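Local structure of Alpha/beta hydrolase (Novosphingobium aromaticivorans, 3BWX) at residues L230-E236 against V255-P261. The protein is probably a hydrolase of the alpha/beta hydrolase fold, its substrate not established, and binds calcium ions in the crystal. The protein carries 1 engineered substitution. Residues are numbered along the deposited sequence.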
loop_
_atom_site.group_PDB
_atom_site.type_symbol
_atom_site.label_atom_id
_atom_site.label_comp_id
_atom_site.label_asym_id
_atom_site.label_seq_id
_atom_site.Cartn_x
_atom_site.Cartn_y
_atom_site.Cartn_z
ATOM N N LEU A 230 13.510 -9.621 4.786
ATOM C CA LEU A 230 12.784 -8.985 3.701
ATOM C C LEU A 230 12.271 -9.993 2.712
ATOM O O LEU A 230 13.002 -10.860 2.228
ATOM C CB LEU A 230 13.674 -7.944 2.983
ATOM C CG LEU A 230 13.005 -7.102 1.889
ATOM C CD1 LEU A 230 11.805 -6.225 2.307
ATOM C CD2 LEU A 230 14.115 -6.216 1.224
ATOM N N LEU A 231 11.009 -9.779 2.373
ATOM C CA LEU A 231 10.334 -10.384 1.240
ATOM C C LEU A 231 9.980 -9.313 0.229
ATOM O O LEU A 231 9.436 -8.255 0.602
ATOM C CB LEU A 231 9.032 -11.040 1.702
ATOM C CG LEU A 231 8.001 -11.496 0.620
ATOM C CD1 LEU A 231 8.558 -12.620 -0.274
ATOM C CD2 LEU A 231 6.651 -11.927 1.283
ATOM N N VAL A 232 10.254 -9.634 -1.037
ATOM C CA VAL A 232 9.838 -8.838 -2.177
ATOM C C VAL A 232 8.844 -9.657 -2.998
ATOM O O VAL A 232 9.187 -10.756 -3.449
ATOM C CB VAL A 232 11.014 -8.402 -3.042
ATOM C CG1 VAL A 232 10.511 -7.511 -4.190
ATOM C CG2 VAL A 232 12.036 -7.658 -2.244
ATOM N N LEU A 233 7.633 -9.180 -3.169
ATOM C CA LEU A 233 6.650 -9.763 -4.061
ATOM C C LEU A 233 6.657 -8.983 -5.372
ATOM O O LEU A 233 6.717 -7.757 -5.416
ATOM C CB LEU A 233 5.225 -9.740 -3.415
ATOM C CG LEU A 233 5.033 -10.599 -2.146
ATOM C CD1 LEU A 233 3.790 -10.228 -1.352
ATOM C CD2 LEU A 233 5.033 -12.095 -2.487
ATOM N N ARG A 234 6.543 -9.673 -6.483
ATOM C CA ARG A 234 6.501 -9.042 -7.790
ATOM C C ARG A 234 5.400 -9.707 -8.617
ATOM O O ARG A 234 5.347 -10.947 -8.692
ATOM C CB ARG A 234 7.852 -9.207 -8.533
ATOM C CG ARG A 234 7.828 -8.541 -9.868
ATOM C CD ARG A 234 9.070 -8.726 -10.683
ATOM N NE ARG A 234 8.752 -8.076 -11.945
ATOM C CZ ARG A 234 8.357 -8.657 -13.076
ATOM N NH1 ARG A 234 8.398 -9.984 -13.247
ATOM N NH2 ARG A 234 7.981 -7.908 -14.090
ATOM N N GLY A 235 4.573 -8.905 -9.291
ATOM C CA GLY A 235 3.718 -9.437 -10.322
ATOM C C GLY A 235 4.519 -9.786 -11.569
ATOM O O GLY A 235 5.266 -8.935 -12.041
ATOM N N GLU A 236 4.325 -10.996 -12.114
ATOM C CA GLU A 236 5.081 -11.454 -13.271
ATOM C C GLU A 236 5.099 -10.426 -14.410
ATOM O O GLU A 236 6.125 -10.250 -15.089
ATOM C CB GLU A 236 4.472 -12.739 -13.775
ATOM C CG GLU A 236 5.244 -13.355 -14.947
ATOM C CD GLU A 236 4.762 -14.752 -15.247
ATOM O OE1 GLU A 236 3.538 -14.896 -15.442
ATOM O OE2 GLU A 236 5.608 -15.666 -15.282
ATOM N N VAL A 255 17.220 -11.755 1.320
ATOM C CA VAL A 255 16.056 -11.238 0.649
ATOM C C VAL A 255 15.430 -12.373 -0.149
ATOM O O VAL A 255 16.112 -13.022 -0.936
ATOM C CB VAL A 255 16.387 -10.038 -0.263
ATOM C CG1 VAL A 255 15.128 -9.523 -0.992
ATOM C CG2 VAL A 255 17.056 -8.939 0.508
ATOM N N GLU A 256 14.162 -12.650 0.126
ATOM C CA GLU A 256 13.427 -13.627 -0.664
ATOM C C GLU A 256 12.558 -12.909 -1.696
ATOM O O GLU A 256 11.884 -11.920 -1.315
ATOM C CB GLU A 256 12.558 -14.516 0.229
ATOM C CG GLU A 256 11.706 -15.484 -0.555
ATOM C CD GLU A 256 11.210 -16.669 0.283
ATOM O OE1 GLU A 256 12.012 -17.571 0.560
ATOM O OE2 GLU A 256 10.020 -16.706 0.648
ATOM N N LEU A 257 12.603 -13.360 -2.956
ATOM C CA LEU A 257 11.732 -12.843 -4.019
ATOM C C LEU A 257 10.711 -13.905 -4.369
ATOM O O LEU A 257 11.094 -15.089 -4.636
ATOM C CB LEU A 257 12.571 -12.547 -5.276
ATOM C CG LEU A 257 11.828 -12.101 -6.527
ATOM C CD1 LEU A 257 10.997 -10.812 -6.374
ATOM C CD2 LEU A 257 12.878 -11.970 -7.686
ATOM N N VAL A 258 9.448 -13.497 -4.436
ATOM C CA VAL A 258 8.339 -14.341 -4.938
ATOM C C VAL A 258 7.664 -13.638 -6.092
ATOM O O VAL A 258 7.219 -12.497 -5.957
ATOM C CB VAL A 258 7.360 -14.690 -3.803
ATOM C CG1 VAL A 258 6.116 -15.407 -4.371
ATOM C CG2 VAL A 258 8.087 -15.469 -2.686
ATOM N N THR A 259 7.600 -14.302 -7.234
ATOM C CA THR A 259 6.904 -13.754 -8.381
ATOM C C THR A 259 5.559 -14.454 -8.526
ATOM O O THR A 259 5.500 -15.677 -8.534
ATOM C CB THR A 259 7.726 -13.928 -9.660
ATOM O OG1 THR A 259 8.967 -13.197 -9.526
ATOM C CG2 THR A 259 6.922 -13.446 -10.896
ATOM N N LEU A 260 4.489 -13.660 -8.639
ATOM C CA LEU A 260 3.103 -14.129 -8.772
ATOM C C LEU A 260 2.784 -14.292 -10.241
ATOM O O LEU A 260 2.837 -13.334 -11.008
ATOM C CB LEU A 260 2.108 -13.180 -8.092
ATOM C CG LEU A 260 1.959 -13.144 -6.573
ATOM C CD1 LEU A 260 1.650 -14.590 -6.000
ATOM C CD2 LEU A 260 3.145 -12.491 -5.920
ATOM N N PRO A 261 2.492 -15.527 -10.664
ATOM C CA PRO A 261 2.196 -15.732 -12.107
ATOM C C PRO A 261 0.980 -14.989 -12.645
ATOM O O PRO A 261 -0.044 -14.871 -11.942
ATOM C CB PRO A 261 1.958 -17.248 -12.203
ATOM C CG PRO A 261 2.644 -17.809 -10.998
ATOM C CD PRO A 261 2.506 -16.781 -9.903
HETATM O O HOH W 1 10.055 -11.844 -11.697
#
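Parallel backbone pairing joins strands 230-235 and 255-260, the last two strands of the central alpha/beta hydrolase sheet, with 255-260 at its edge. Helix 243-250 connects them, completing a beta-alpha-beta unit. The strand axes approach to 4.7 Å at 22°, and Val232 is in register with Leu257, their CA atoms 4.8 Å apart. Six hydrogen bonds form the ladder, with N-H...O angles of 153-171°: Glu256 N to Leu230 O (3.0 Å), Val232 N to Glu256 O (2.8 Å), Val258 N to Val232 O (2.9 Å), Arg234 N to Val258 O (3.0 Å), Leu260 N to Arg234 O (2.8 Å) and Glu236 N to Leu260 O (3.0 Å). Leu231 and Leu233 instead pair their backbones with strand 122-128 and Asp129 just beyond it, so strand 230-235 is bonded along both edges.

On the face that helix 272-282 packs against through Leu231, Val258 and Leu260, Leu233 CD2 meets Val258 CB (3.7 Å) and Leu260 CD2 (3.9 Å). On the other, Val232 CG2 meets Val255 CG1 (3.8 Å) and Val232 CG1 meets Leu257 CD1 (4.0 Å), beside helix 243-250. There a water links Arg234 NH1 (2.9 Å) to Thr259 OG1 (2.8 Å), while Arg234 NE bonds Leu241 O. Main-chain bonds thus fix the register and aliphatic packing fills both faces; the Arg234-water-Thr259 link lies near the strands' C-terminal ends, whereas Glu256, on the opposite face, salt-bridges Arg280 of helix 272-282.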